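Local coordinates for DNA protection during starvation protein (Mycobacterium smegmatis, PDB 1UVH) that probably protects DNA from oxidative damage by oxidising ferrous iron with hydrogen peroxide and storing it as ferric oxyhydroxide inside a twelve-subunit shell, and binds DNA without sequence specificity, at residues K13-A18 / L75-K80; V43-I48 / T101-L106. One frame throughout, in Å; residues are numbered along the deposited sequence.

Contact 1: K13-A18 / L75-K80; sequences KASDVA and LGKSPK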
loop_
_atom_site.group_PDB
_atom_site.type_symbol
_atom_site.label_atom_id
_atom_site.label_comp_id
_atom_site.label_asym_id
_atom_site.label_seq_id
_atom_site.Cartn_x
_atom_site.Cartn_y
_atom_site.Cartn_z
ATOM N N LYS A 13 -40.056 20.217 -4.444
ATOM C CA LYS A 13 -39.102 20.450 -3.333
ATOM C C LYS A 13 -37.620 20.157 -3.744
ATOM O O LYS A 13 -36.701 20.890 -3.364
ATOM C CB LYS A 13 -39.554 19.681 -2.061
ATOM C CG LYS A 13 -39.237 20.377 -0.728
ATOM C CD LYS A 13 -40.403 20.403 0.287
ATOM C CE LYS A 13 -40.809 19.002 0.778
ATOM N NZ LYS A 13 -40.626 18.782 2.246
ATOM N N ALA A 14 -37.430 19.112 -4.555
ATOM C CA ALA A 14 -36.151 18.787 -5.194
ATOM C C ALA A 14 -35.660 19.839 -6.176
ATOM O O ALA A 14 -34.575 20.362 -6.029
ATOM C CB ALA A 14 -36.262 17.443 -5.920
ATOM N N SER A 15 -36.454 20.096 -7.210
ATOM C CA SER A 15 -36.190 21.176 -8.157
ATOM C C SER A 15 -35.700 22.452 -7.456
ATOM O O SER A 15 -34.821 23.162 -7.964
ATOM C CB SER A 15 -37.453 21.463 -8.963
ATOM O OG SER A 15 -37.160 22.246 -10.098
ATOM N N ASP A 16 -36.254 22.726 -6.278
ATOM C CA ASP A 16 -35.848 23.893 -5.502
ATOM C C ASP A 16 -34.405 23.742 -5.080
ATOM O O ASP A 16 -33.600 24.647 -5.307
ATOM C CB ASP A 16 -36.700 24.083 -4.242
ATOM C CG ASP A 16 -38.196 24.241 -4.531
ATOM O OD1 ASP A 16 -38.986 23.470 -3.928
ATOM O OD2 ASP A 16 -38.668 25.112 -5.309
ATOM N N VAL A 17 -34.105 22.589 -4.462
ATOM C CA VAL A 17 -32.749 22.260 -3.960
ATOM C C VAL A 17 -31.700 22.072 -5.057
ATOM O O VAL A 17 -30.597 22.562 -4.940
ATOM C CB VAL A 17 -32.743 21.047 -2.991
ATOM C CG1 VAL A 17 -33.619 19.957 -3.457
ATOM C CG2 VAL A 17 -31.338 20.491 -2.796
ATOM N N ALA A 18 -32.059 21.391 -6.128
ATOM C CA ALA A 18 -31.234 21.339 -7.323
ATOM C C ALA A 18 -30.746 22.679 -7.874
ATOM O O ALA A 18 -29.929 22.696 -8.795
ATOM C CB ALA A 18 -31.983 20.625 -8.417
ATOM N N LEU A 75 -31.270 14.198 -7.777
ATOM C CA LEU A 75 -32.523 14.907 -7.644
ATOM C C LEU A 75 -33.370 14.990 -8.939
ATOM O O LEU A 75 -34.594 15.192 -8.856
ATOM C CB LEU A 75 -32.220 16.313 -7.201
ATOM C CG LEU A 75 -31.641 16.449 -5.805
ATOM C CD1 LEU A 75 -31.082 17.873 -5.650
ATOM C CD2 LEU A 75 -32.700 16.114 -4.738
ATOM N N GLY A 76 -32.730 14.852 -10.108
ATOM C CA GLY A 76 -33.403 14.803 -11.394
ATOM C C GLY A 76 -32.763 15.765 -12.369
ATOM O O GLY A 76 -32.353 15.363 -13.456
ATOM N N LYS A 77 -32.679 17.035 -11.979
ATOM C CA LYS A 77 -32.066 18.054 -12.816
ATOM C C LYS A 77 -30.643 17.679 -13.297
ATOM O O LYS A 77 -30.010 16.760 -12.769
ATOM C CB LYS A 77 -32.052 19.414 -12.084
ATOM C CG LYS A 77 -33.312 20.295 -12.347
ATOM C CD LYS A 77 -33.138 21.761 -11.871
ATOM C CE LYS A 77 -33.389 22.755 -12.992
ATOM N NZ LYS A 77 -32.294 22.816 -14.003
ATOM N N SER A 78 -30.190 18.412 -14.321
ATOM C CA SER A 78 -28.851 18.310 -14.861
ATOM C C SER A 78 -27.955 19.390 -14.259
ATOM O O SER A 78 -28.329 20.551 -14.158
ATOM C CB SER A 78 -28.868 18.442 -16.387
ATOM O OG SER A 78 -27.713 19.118 -16.884
ATOM N N PRO A 79 -26.779 18.981 -13.813
ATOM C CA PRO A 79 -25.763 19.896 -13.294
ATOM C C PRO A 79 -24.915 20.524 -14.353
ATOM O O PRO A 79 -24.656 19.893 -15.366
ATOM C CB PRO A 79 -24.878 18.968 -12.465
ATOM C CG PRO A 79 -24.948 17.713 -13.183
ATOM C CD PRO A 79 -26.345 17.587 -13.672
ATOM N N LYS A 80 -24.423 21.719 -14.083
ATOM C CA LYS A 80 -23.831 22.530 -15.132
ATOM C C LYS A 80 -22.436 22.960 -14.628
ATOM O O LYS A 80 -22.303 23.638 -13.603
ATOM C CB LYS A 80 -24.825 23.665 -15.557
ATOM C CG LYS A 80 -26.353 23.192 -15.511
ATOM C CD LYS A 80 -27.363 23.800 -16.545
ATOM C CE LYS A 80 -28.330 24.901 -15.976
ATOM N NZ LYS A 80 -28.183 26.256 -16.688
#
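L75 pushes both of its methyl groups against the first turns of helix 13-41. CD2 of L75 meets the methyl CB of A14 at 4.0 Å, while L75 CD1 lies 3.9 Å from V17 CG2, the two branched side chains crossing at about a right angle. The same CD1 also sits 4.0 Å from A18 CB, so that one leucine spans the helix face carrying A14, V17 and A18. Beyond it, the aliphatic stem of K77 continues the cover: its CD is 3.8 Å from A18 CB and its CB 3.9 Å from that same methyl. An extended chi2 (-167°) lays CB, CG and CD of the lysine along A18 and brings CD within 4.4 Å of S15 OG, a loose approach at the exposed margin.

What sets this pair is the end of helix 47-75. G76 leaves helical geometry with a positive phi of 130°, and the chain turns so that L75 and K77 both face helix 13-41. Further along, K80 N is hydrogen-bonded to Q22 OE1 on that helix, and S78 OG bonds to E98 and N41 of a neighbouring subunit. The touching surface itself is apolar, small alanine methyls against leucine and lysine carbons, which implies that the two segments are held together by burial and fit of shape, with the polar bonds made farther along the same loop, at S78 and K80.

Contact 2: V43-I48 / T101-L106; sequences VGPNFI and TVQAHL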
loop_
_atom_site.group_PDB
_atom_site.type_symbol
_atom_site.label_atom_id
_atom_site.label_comp_id
_atom_site.label_asym_id
_atom_site.label_seq_id
_atom_site.Cartn_x
_atom_site.Cartn_y
_atom_site.Cartn_z
ATOM N N VAL A 43 3.902 33.214 -3.197
ATOM C CA VAL A 43 5.313 33.608 -3.225
ATOM C C VAL A 43 5.773 34.311 -1.895
ATOM O O VAL A 43 4.972 34.903 -1.133
ATOM C CB VAL A 43 5.547 34.520 -4.454
ATOM C CG1 VAL A 43 4.997 35.923 -4.213
ATOM C CG2 VAL A 43 6.988 34.573 -4.831
ATOM N N GLY A 44 7.059 34.241 -1.595
ATOM C CA GLY A 44 7.549 34.796 -0.352
ATOM C C GLY A 44 8.299 33.764 0.448
ATOM O O GLY A 44 8.566 32.674 -0.021
ATOM N N PRO A 45 8.655 34.101 1.674
ATOM C CA PRO A 45 9.506 33.224 2.465
ATOM C C PRO A 45 8.643 32.284 3.313
ATOM O O PRO A 45 8.954 32.014 4.478
ATOM C CB PRO A 45 10.313 34.223 3.297
ATOM C CG PRO A 45 9.382 35.378 3.484
ATOM C CD PRO A 45 8.304 35.320 2.423
ATOM N N ASN A 46 7.553 31.804 2.720
ATOM C CA ASN A 46 6.664 30.836 3.370
ATOM C C ASN A 46 5.795 30.129 2.331
ATOM O O ASN A 46 4.786 29.494 2.644
ATOM C CB ASN A 46 5.791 31.539 4.403
ATOM C CG ASN A 46 5.528 32.973 4.030
ATOM O OD1 ASN A 46 5.992 33.458 2.978
ATOM N ND2 ASN A 46 4.802 33.683 4.891
ATOM N N PHE A 47 6.242 30.194 1.086
ATOM C CA PHE A 47 5.381 29.888 -0.041
ATOM C C PHE A 47 5.050 28.415 -0.074
ATOM O O PHE A 47 3.882 28.056 -0.268
ATOM C CB PHE A 47 5.973 30.421 -1.355
ATOM C CG PHE A 47 6.445 29.382 -2.285
ATOM C CD1 PHE A 47 7.660 28.788 -2.096
ATOM C CD2 PHE A 47 5.702 29.042 -3.385
ATOM C CE1 PHE A 47 8.111 27.836 -2.983
ATOM C CE2 PHE A 47 6.139 28.096 -4.279
ATOM C CZ PHE A 47 7.336 27.484 -4.083
ATOM N N ILE A 48 6.053 27.571 0.179
ATOM C CA ILE A 48 5.832 26.131 0.145
ATOM C C ILE A 48 4.860 25.670 1.214
ATOM O O ILE A 48 4.051 24.821 0.959
ATOM C CB ILE A 48 7.114 25.349 0.223
ATOM C CG1 ILE A 48 6.867 23.919 -0.280
ATOM C CG2 ILE A 48 7.654 25.338 1.652
ATOM C CD1 ILE A 48 6.794 23.761 -1.812
ATOM N N THR A 101 2.384 37.925 -2.742
ATOM C CA THR A 101 2.798 37.272 -1.508
ATOM C C THR A 101 1.678 36.408 -0.952
ATOM O O THR A 101 0.507 36.585 -1.277
ATOM C CB THR A 101 3.272 38.286 -0.401
ATOM O OG1 THR A 101 2.192 39.142 -0.016
ATOM C CG2 THR A 101 4.359 39.238 -0.889
ATOM N N VAL A 102 2.082 35.461 -0.111
ATOM C CA VAL A 102 1.172 34.673 0.723
ATOM C C VAL A 102 0.139 35.571 1.380
ATOM O O VAL A 102 -1.069 35.314 1.330
ATOM C CB VAL A 102 1.944 33.993 1.896
ATOM C CG1 VAL A 102 0.978 33.384 2.905
ATOM C CG2 VAL A 102 2.908 32.972 1.393
ATOM N N GLN A 103 0.671 36.620 2.001
ATOM C CA GLN A 103 -0.064 37.440 2.939
ATOM C C GLN A 103 -1.246 38.046 2.177
ATOM O O GLN A 103 -2.408 37.941 2.582
ATOM C CB GLN A 103 0.850 38.511 3.563
ATOM C CG GLN A 103 2.407 38.413 3.257
ATOM C CD GLN A 103 3.147 37.183 3.898
ATOM O OE1 GLN A 103 2.701 36.621 4.919
ATOM N NE2 GLN A 103 4.274 36.785 3.289
ATOM N N ALA A 104 -0.942 38.623 1.032
ATOM C CA ALA A 104 -1.963 39.130 0.148
ATOM C C ALA A 104 -2.998 38.060 -0.121
ATOM O O ALA A 104 -4.198 38.253 0.126
ATOM C CB ALA A 104 -1.326 39.553 -1.161
ATOM N N HIS A 105 -2.514 36.928 -0.628
ATOM C CA HIS A 105 -3.370 35.875 -1.184
ATOM C C HIS A 105 -4.326 35.247 -0.177
ATOM O O HIS A 105 -5.459 34.918 -0.499
ATOM C CB HIS A 105 -2.495 34.788 -1.781
ATOM C CG HIS A 105 -2.133 35.035 -3.198
ATOM N ND1 HIS A 105 -3.077 35.300 -4.157
ATOM C CD2 HIS A 105 -0.936 35.041 -3.827
ATOM C CE1 HIS A 105 -2.475 35.478 -5.321
ATOM N NE2 HIS A 105 -1.174 35.316 -5.151
ATOM N N LEU A 106 -3.857 35.083 1.045
ATOM C CA LEU A 106 -4.694 34.548 2.089
ATOM C C LEU A 106 -5.746 35.568 2.558
ATOM O O LEU A 106 -6.872 35.206 2.912
ATOM C CB LEU A 106 -3.804 34.071 3.221
ATOM C CG LEU A 106 -2.878 32.901 2.834
ATOM C CD1 LEU A 106 -2.523 32.119 4.076
ATOM C CD2 LEU A 106 -3.410 31.932 1.740
#
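V102 CG2, set beside its own backbone N by a chi1 of 170°, meets N46 OD1 at 3.5 Å, while the bend at chi2 of Q103 (-68°) brings that residue's amide alongside the N46 carboxamide. The two amides come together with planes 27° apart, and N46 ND2 lies 3.5 Å from Q103 NE2, a packing contact and not a bond. The same V102 methyl is also 4.2 Å from F47 CA.

The one hydrogen bond between the segments is a backbone one: V102 N donates to V43 O at 3.1 Å, arriving in the carbonyl plane. That oxygen also takes a CA-H...O contact from T101 CA, 3.2 Å away, so it serves the very start of helix 102-129. There T101 is the N-cap, its OG1 accepting weakly from A104 N (3.3 Å). Against the same backbone, V43 CG1 packs 3.6 Å from T101 N.

The N46 amide has work outside the chain as well. Its ND2 bonds to P45 O of a neighbouring subunit, and P45 O of this chain receives N46 ND2 of another neighbour, a head-to-tail pattern consistent with a threefold junction; F47 meets H155 of one of these neighbours edge-to-face. The side chain of F47 lies about 9 Å from a bound iron ion. The starts of two long helices, 47-75 and 102-129, brought together at one end of a ferritin-like four-helix bundle and built into a subunit junction, are characteristic of the Dps shell.

In the fold
The two contacts lie on opposite sides of the chain's centre, with centres 39 Å apart and nearest atoms about 24 Å apart. Their segments alternate along the sequence: 13-18, 43-48, 75-80, then 101-106. Helix 13-41 runs from contact 1 towards contact 2, and helix 47-75 returns, starting in contact 2 and ending in contact 1; the chain then passes through the short helix 83-89 before re-entering contact 2 at helix 102-129. The contacts thus join chain segments at opposite ends of the ferritin-like bundle. Contact 1 borders one neighbouring subunit and contact 2 two, so both ends of the bundle take part in building the twelve-subunit shell.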